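PDB 4XDN: MAU2 chromatid cohesion factor homolog from Saccharomyces cerevisiae, which forms a complex with SCC2 that is required for loading cohesin onto chromosomes and so takes part in sister chromatid cohesion. Local coordinates for residues A[457-460]-A[461-465]; A[504-507]-A[508-512]; A[531-534]-A[535-539]. All blocks are in the same frame, centred on the assembly; numbering follows the deposited sequence.

Contact 1 (A[457-460]-A[461-465]); sequences YTVQ and AARVS. With SO4 (sulfate ion), chain G.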
# COMPACT_ATOMS: atom_id res chain seq x y z
N TYR A 457 5.87 10.53 -23.34
CA TYR A 457 6.97 11.37 -23.80
C TYR A 457 7.79 10.64 -24.86
O TYR A 457 8.17 11.22 -25.88
CB TYR A 457 7.86 11.79 -22.63
CG TYR A 457 9.05 12.64 -23.05
CD1 TYR A 457 10.25 12.05 -23.41
CD2 TYR A 457 8.96 14.02 -23.08
CE1 TYR A 457 11.34 12.81 -23.80
CE2 TYR A 457 10.04 14.80 -23.46
CZ TYR A 457 11.23 14.19 -23.82
OH TYR A 457 12.31 14.95 -24.20
N THR A 458 8.06 9.37 -24.60
CA THR A 458 8.84 8.53 -25.50
C THR A 458 8.18 8.45 -26.87
O THR A 458 8.84 8.60 -27.90
CB THR A 458 9.02 7.11 -24.93
OG1 THR A 458 9.71 7.19 -23.68
CG2 THR A 458 9.81 6.22 -25.88
N VAL A 459 6.87 8.22 -26.87
CA VAL A 459 6.11 8.15 -28.11
C VAL A 459 6.17 9.48 -28.86
O VAL A 459 6.46 9.51 -30.05
CB VAL A 459 4.63 7.78 -27.83
CG1 VAL A 459 3.76 7.96 -29.07
CG2 VAL A 459 4.55 6.34 -27.34
N GLN A 460 5.90 10.57 -28.15
CA GLN A 460 5.88 11.89 -28.77
C GLN A 460 7.26 12.27 -29.29
O GLN A 460 7.38 12.88 -30.35
CB GLN A 460 5.38 12.95 -27.78
CG GLN A 460 3.93 12.77 -27.34
CD GLN A 460 2.92 13.22 -28.39
OE1 GLN A 460 3.09 12.96 -29.58
NE2 GLN A 460 1.88 13.91 -27.94
N ALA A 461 8.30 11.91 -28.54
CA ALA A 461 9.67 12.22 -28.94
C ALA A 461 10.06 11.40 -30.17
O ALA A 461 10.79 11.88 -31.03
CB ALA A 461 10.62 11.95 -27.79
N ALA A 462 9.58 10.17 -30.23
CA ALA A 462 9.81 9.31 -31.39
C ALA A 462 9.15 9.91 -32.62
O ALA A 462 9.68 9.83 -33.73
CB ALA A 462 9.28 7.91 -31.13
N ARG A 463 7.99 10.53 -32.43
CA ARG A 463 7.25 11.12 -33.53
C ARG A 463 7.89 12.42 -33.99
O ARG A 463 7.92 12.71 -35.19
CB ARG A 463 5.79 11.36 -33.13
CG ARG A 463 5.01 10.07 -32.97
CD ARG A 463 3.60 10.31 -32.46
NE ARG A 463 2.85 9.05 -32.35
CZ ARG A 463 1.58 8.97 -31.99
NH1 ARG A 463 0.89 10.06 -31.69
NH2 ARG A 463 0.99 7.78 -31.93
N VAL A 464 8.42 13.20 -33.05
CA VAL A 464 9.18 14.40 -33.40
C VAL A 464 10.33 14.02 -34.32
O VAL A 464 10.67 14.77 -35.24
CB VAL A 464 9.73 15.11 -32.14
CG1 VAL A 464 10.83 16.12 -32.51
CG2 VAL A 464 8.61 15.80 -31.39
N SER A 465 10.91 12.86 -34.08
CA SER A 465 12.06 12.40 -34.84
C SER A 465 11.70 12.01 -36.27
O SER A 465 12.39 12.40 -37.21
CB SER A 465 12.72 11.21 -34.13
OG SER A 465 13.80 10.70 -34.89
S SO4 G . -2.63 8.63 -30.36
O1 SO4 G . -1.68 7.80 -29.63
O2 SO4 G . -3.89 8.69 -29.63
O3 SO4 G . -2.08 9.98 -30.50
O4 SO4 G . -2.86 8.07 -31.68
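Val459 and Arg463, one turn apart on the alpha-helix 446-466 of this largely helical cohesin loading factor, run side by side and point the same way. The valine turns CG1 anti to its backbone N (chi1 169°), beside the carbonyl carbon, which places that methyl over one face of the arginine's guanidinium group. CG1 of Val459 lies 3.6 Å from NE of Arg463, offset toward the rim of the plane. The arginine chain is extended from CG to NE and runs alongside the valine, which keeps NE and CZ beside the CG1 methyl. Gln460 meets the same chain from another direction: its bend at chi2 brings OE1 to 3.9 Å from CD of Arg463, and the amide plane stands nearly perpendicular to the guanidinium, at 87°. This is a van der Waals approach and not a polar bond. Around these side chains the backbone keeps regular i to i+4 hydrogen bonds, such as Val464 N to Gln460 O at 2.9 Å. One turn earlier, Tyr457 brings CE1 to 4.1 Å from CB of Ala461, while its hydroxyl is hydrogen-bonded to Ser512. Val432 of helix 432-440 packs on Val459, Gln460 and Arg463, and its backbone N also binds the sulfate, probably from the crystallisation liquor, that Arg463 reaches. That bond comes in at the guanidinium edge, from NH1 of Arg463 to sulfate O3 at 3.2 Å, and is almost straight at 171°.

Contact 2 (A[504-507]-A[508-512]); sequences TVTI and LWLFS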
# COMPACT_ATOMS: atom_id res chain seq x y z
N THR A 504 16.46 6.69 -16.20
CA THR A 504 15.49 6.70 -17.29
C THR A 504 15.25 8.13 -17.76
O THR A 504 15.18 8.40 -18.96
CB THR A 504 14.16 6.05 -16.87
OG1 THR A 504 14.38 4.69 -16.51
CG2 THR A 504 13.13 6.10 -18.00
N VAL A 505 15.14 9.05 -16.81
CA VAL A 505 14.92 10.46 -17.12
C VAL A 505 16.09 11.01 -17.93
O VAL A 505 15.89 11.67 -18.94
CB VAL A 505 14.72 11.30 -15.83
CG1 VAL A 505 14.65 12.79 -16.14
CG2 VAL A 505 13.46 10.86 -15.11
N THR A 506 17.31 10.74 -17.46
CA THR A 506 18.52 11.20 -18.14
C THR A 506 18.60 10.64 -19.56
O THR A 506 18.85 11.37 -20.52
CB THR A 506 19.79 10.78 -17.37
OG1 THR A 506 19.76 11.36 -16.06
CG2 THR A 506 21.05 11.23 -18.10
N ILE A 507 18.40 9.33 -19.68
CA ILE A 507 18.45 8.63 -20.96
C ILE A 507 17.45 9.22 -21.96
O ILE A 507 17.80 9.48 -23.12
CB ILE A 507 18.17 7.12 -20.76
CG1 ILE A 507 19.48 6.35 -20.53
CG2 ILE A 507 17.47 6.51 -21.97
CD1 ILE A 507 20.47 7.02 -19.58
N LEU A 508 16.22 9.43 -21.52
CA LEU A 508 15.16 9.93 -22.39
C LEU A 508 15.41 11.37 -22.81
O LEU A 508 15.11 11.76 -23.94
CB LEU A 508 13.80 9.82 -21.71
CG LEU A 508 13.23 8.41 -21.52
CD1 LEU A 508 11.92 8.47 -20.75
CD2 LEU A 508 13.02 7.69 -22.85
N TRP A 509 15.96 12.17 -21.90
CA TRP A 509 16.29 13.56 -22.22
C TRP A 509 17.40 13.61 -23.27
O TRP A 509 17.30 14.35 -24.25
CB TRP A 509 16.72 14.32 -20.97
CG TRP A 509 16.78 15.81 -21.16
CD1 TRP A 509 15.78 16.70 -20.93
CD2 TRP A 509 17.90 16.57 -21.64
NE1 TRP A 509 16.20 17.98 -21.23
CE2 TRP A 509 17.50 17.92 -21.67
CE3 TRP A 509 19.19 16.24 -22.05
CZ2 TRP A 509 18.35 18.94 -22.08
CZ3 TRP A 509 20.04 17.26 -22.46
CH2 TRP A 509 19.61 18.59 -22.48
N LEU A 510 18.45 12.83 -23.06
CA LEU A 510 19.59 12.82 -23.96
C LEU A 510 19.21 12.25 -25.33
O LEU A 510 19.66 12.75 -26.36
CB LEU A 510 20.75 12.03 -23.36
CG LEU A 510 21.40 12.67 -22.13
CD1 LEU A 510 22.38 11.71 -21.48
CD2 LEU A 510 22.10 13.97 -22.50
N PHE A 511 18.37 11.22 -25.33
CA PHE A 511 17.88 10.64 -26.58
C PHE A 511 17.10 11.67 -27.40
O PHE A 511 17.15 11.65 -28.63
CB PHE A 511 16.99 9.42 -26.31
CG PHE A 511 17.75 8.15 -26.02
CD1 PHE A 511 19.13 8.08 -26.11
CD2 PHE A 511 17.05 7.01 -25.65
CE1 PHE A 511 19.80 6.90 -25.84
CE2 PHE A 511 17.72 5.83 -25.38
CZ PHE A 511 19.09 5.77 -25.47
N SER A 512 16.39 12.56 -26.72
CA SER A 512 15.51 13.51 -27.38
C SER A 512 16.18 14.86 -27.67
O SER A 512 15.57 15.72 -28.31
CB SER A 512 14.26 13.73 -26.53
OG SER A 512 14.59 14.20 -25.24
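Ile507 and Phe511 form the tight part of this stretch of helix, lying side by side with the isoleucine's CG2 methyl over the face of the phenyl ring. CG2 of Ile507 sits 3.9 Å from the centroid of the Phe511 ring, 29° off its normal, a CH-pi contact. The same CG2 of Ile507 comes within 3.5 Å of CE2 of Phe511. The carbonyl of Ile507 lies over a face of the same ring, its O 3.2 Å from CG of Phe511, while that oxygen also accepts the Phe511 backbone N-H. Phe511 swings CG anti to its carbonyl carbon (chi1 -80°), which lays the ring back along the preceding turn. An alanine here is likely to leave the isoleucine methyl without its aromatic partner and open a gap beside Leu571 of helix 562-575.

The looser pairs are made by single methyl groups. CG2 of Thr504 stands 3.8 Å from CD1 of Leu508, and CG2 of Thr506 is 3.7 Å from CD1 of Leu510; each pair runs alongside and points the same way. Both threonine hydroxyls turn back to the preceding turn, to Ile500 O and Glu502 O. There is no marked solvent side, since all eight touching residues are buried, and a chain of another protein packs on Thr504, Leu508 and Phe511. Helix 499-513 is thus enclosed by its neighbours: Val505 faces helix 472-490, Leu508 faces helix 446-466, Leu510 rests on helix 526-543, and Phe511 leans on helix 562-575.

Contact 3 (A[531-534]-A[535-539]); sequences EYVS and KLREF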
# COMPACT_ATOMS: atom_id res chain seq x y z
N GLU A 531 24.74 19.25 -17.91
CA GLU A 531 24.03 18.74 -16.74
C GLU A 531 23.67 17.27 -16.92
O GLU A 531 24.02 16.43 -16.09
CB GLU A 531 22.77 19.58 -16.48
CG GLU A 531 21.85 19.04 -15.38
CD GLU A 531 22.49 19.08 -14.00
OE1 GLU A 531 23.03 20.15 -13.63
OE2 GLU A 531 22.45 18.06 -13.30
N TYR A 532 22.98 16.97 -18.01
CA TYR A 532 22.51 15.61 -18.25
C TYR A 532 23.64 14.67 -18.66
O TYR A 532 23.63 13.49 -18.31
CB TYR A 532 21.41 15.62 -19.32
CG TYR A 532 20.05 15.96 -18.76
CD1 TYR A 532 19.29 15.01 -18.08
CD2 TYR A 532 19.52 17.24 -18.89
CE1 TYR A 532 18.05 15.32 -17.57
CE2 TYR A 532 18.28 17.56 -18.37
CZ TYR A 532 17.55 16.60 -17.71
OH TYR A 532 16.31 16.90 -17.20
N VAL A 533 24.61 15.19 -19.41
CA VAL A 533 25.79 14.41 -19.76
C VAL A 533 26.54 14.01 -18.50
O VAL A 533 27.11 12.92 -18.42
CB VAL A 533 26.73 15.18 -20.72
CG1 VAL A 533 28.09 14.50 -20.83
CG2 VAL A 533 26.09 15.32 -22.09
N SER A 534 26.55 14.90 -17.51
CA SER A 534 27.22 14.62 -16.25
C SER A 534 26.48 13.55 -15.45
O SER A 534 27.10 12.73 -14.77
CB SER A 534 27.35 15.90 -15.42
OG SER A 534 28.03 15.65 -14.21
N LYS A 535 25.15 13.56 -15.51
CA LYS A 535 24.35 12.53 -14.87
C LYS A 535 24.60 11.18 -15.53
O LYS A 535 24.70 10.15 -14.85
CB LYS A 535 22.86 12.87 -14.93
CG LYS A 535 22.46 14.11 -14.15
CD LYS A 535 20.95 14.30 -14.15
CE LYS A 535 20.56 15.64 -13.54
NZ LYS A 535 19.08 15.78 -13.37
N LEU A 536 24.70 11.19 -16.85
CA LEU A 536 24.98 9.99 -17.62
C LEU A 536 26.30 9.37 -17.19
O LEU A 536 26.40 8.16 -16.99
CB LEU A 536 25.00 10.30 -19.12
CG LEU A 536 25.48 9.19 -20.05
CD1 LEU A 536 24.53 8.00 -20.00
CD2 LEU A 536 25.62 9.71 -21.47
N ARG A 537 27.32 10.22 -17.05
CA ARG A 537 28.66 9.76 -16.70
C ARG A 537 28.64 9.00 -15.38
O ARG A 537 29.36 8.01 -15.21
CB ARG A 537 29.61 10.95 -16.61
CG ARG A 537 31.07 10.58 -16.83
CD ARG A 537 31.97 11.80 -16.76
NE ARG A 537 31.56 12.85 -17.70
CZ ARG A 537 31.96 12.92 -18.97
NH1 ARG A 537 32.79 12.02 -19.47
NH2 ARG A 537 31.52 13.91 -19.74
N GLU A 538 27.81 9.45 -14.45
CA GLU A 538 27.69 8.80 -13.15
C GLU A 538 27.05 7.42 -13.27
O GLU A 538 27.54 6.45 -12.70
CB GLU A 538 26.88 9.68 -12.19
CG GLU A 538 27.56 10.98 -11.83
CD GLU A 538 26.72 11.86 -10.92
OE1 GLU A 538 25.52 12.05 -11.22
OE2 GLU A 538 27.25 12.37 -9.91
N PHE A 539 25.95 7.34 -14.03
CA PHE A 539 25.25 6.07 -14.20
C PHE A 539 26.04 5.09 -15.05
O PHE A 539 26.05 3.89 -14.78
CB PHE A 539 23.87 6.31 -14.84
CG PHE A 539 22.85 6.86 -13.88
CD1 PHE A 539 22.38 6.08 -12.84
CD2 PHE A 539 22.37 8.15 -14.03
CE1 PHE A 539 21.44 6.59 -11.95
CE2 PHE A 539 21.43 8.66 -13.15
CZ PHE A 539 20.97 7.88 -12.11
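Glu531 and Lys535 open a run of i to i+4 backbone hydrogen bonds, with Lys535 N to Glu531 O at 3.1 Å and the following two of similar length, before the turn slackens to a weak 3.4 Å bond from Glu538 N to Ser534 O. The same two residues carry the main side-chain contact. Glu531 sends CG anti to its backbone N (chi1 173°) and then bends at chi2, which swings the carboxylate across the straight lysine chain. OE2 of Glu531 consequently meets the methylene CE of Lys535, at 3.1 Å, and stays 4.1 Å from NZ, too far for a salt bridge. The opposite charges probably still attract each other. Next along the helix, Val533 and Arg537 cross at a slant: the arginine bends at chi3, and its NH2 comes within 3.6 Å of CG1 of Val533. Tyr532 touches Lys535 more distantly, its CD1 4.3 Å from CD of the lysine. The ring of Tyr532 also stacks with Trp509, and Leu536 is buried against helices 499-513 and 562-575, whereas Glu531, Ser534 and Arg537 lie on the exposed side. The arrangement is that of an amphipathic alpha-helix packed in a helical array: one flank holds aromatic and aliphatic side chains against neighbouring helices, and the other carries polar and charged residues, among them the i to i+4 pair Glu531 and Lys535.

How the contacts relate
Followed from the N terminus, the three contacts come in series, and none nests within or crosses another. Each joins two adjoining segments of one helix, so none closes a loop; the ties between them are side-chain contacts from one helix to the next. Contact 1 lies on helix 446-466 and contact 2 on helix 499-513, with helix 472-490 between them in sequence. Their centres are 12 Å apart, and Thr458 OG1 packs 3.5 Å from Leu508 CD2. Contact 3 follows on helix 526-543, the next in the chain, where Thr506 CG2 lies 3.4 Å from Tyr532 O. Contacts 1 and 3 do not touch, which leaves contact 2 as the middle layer.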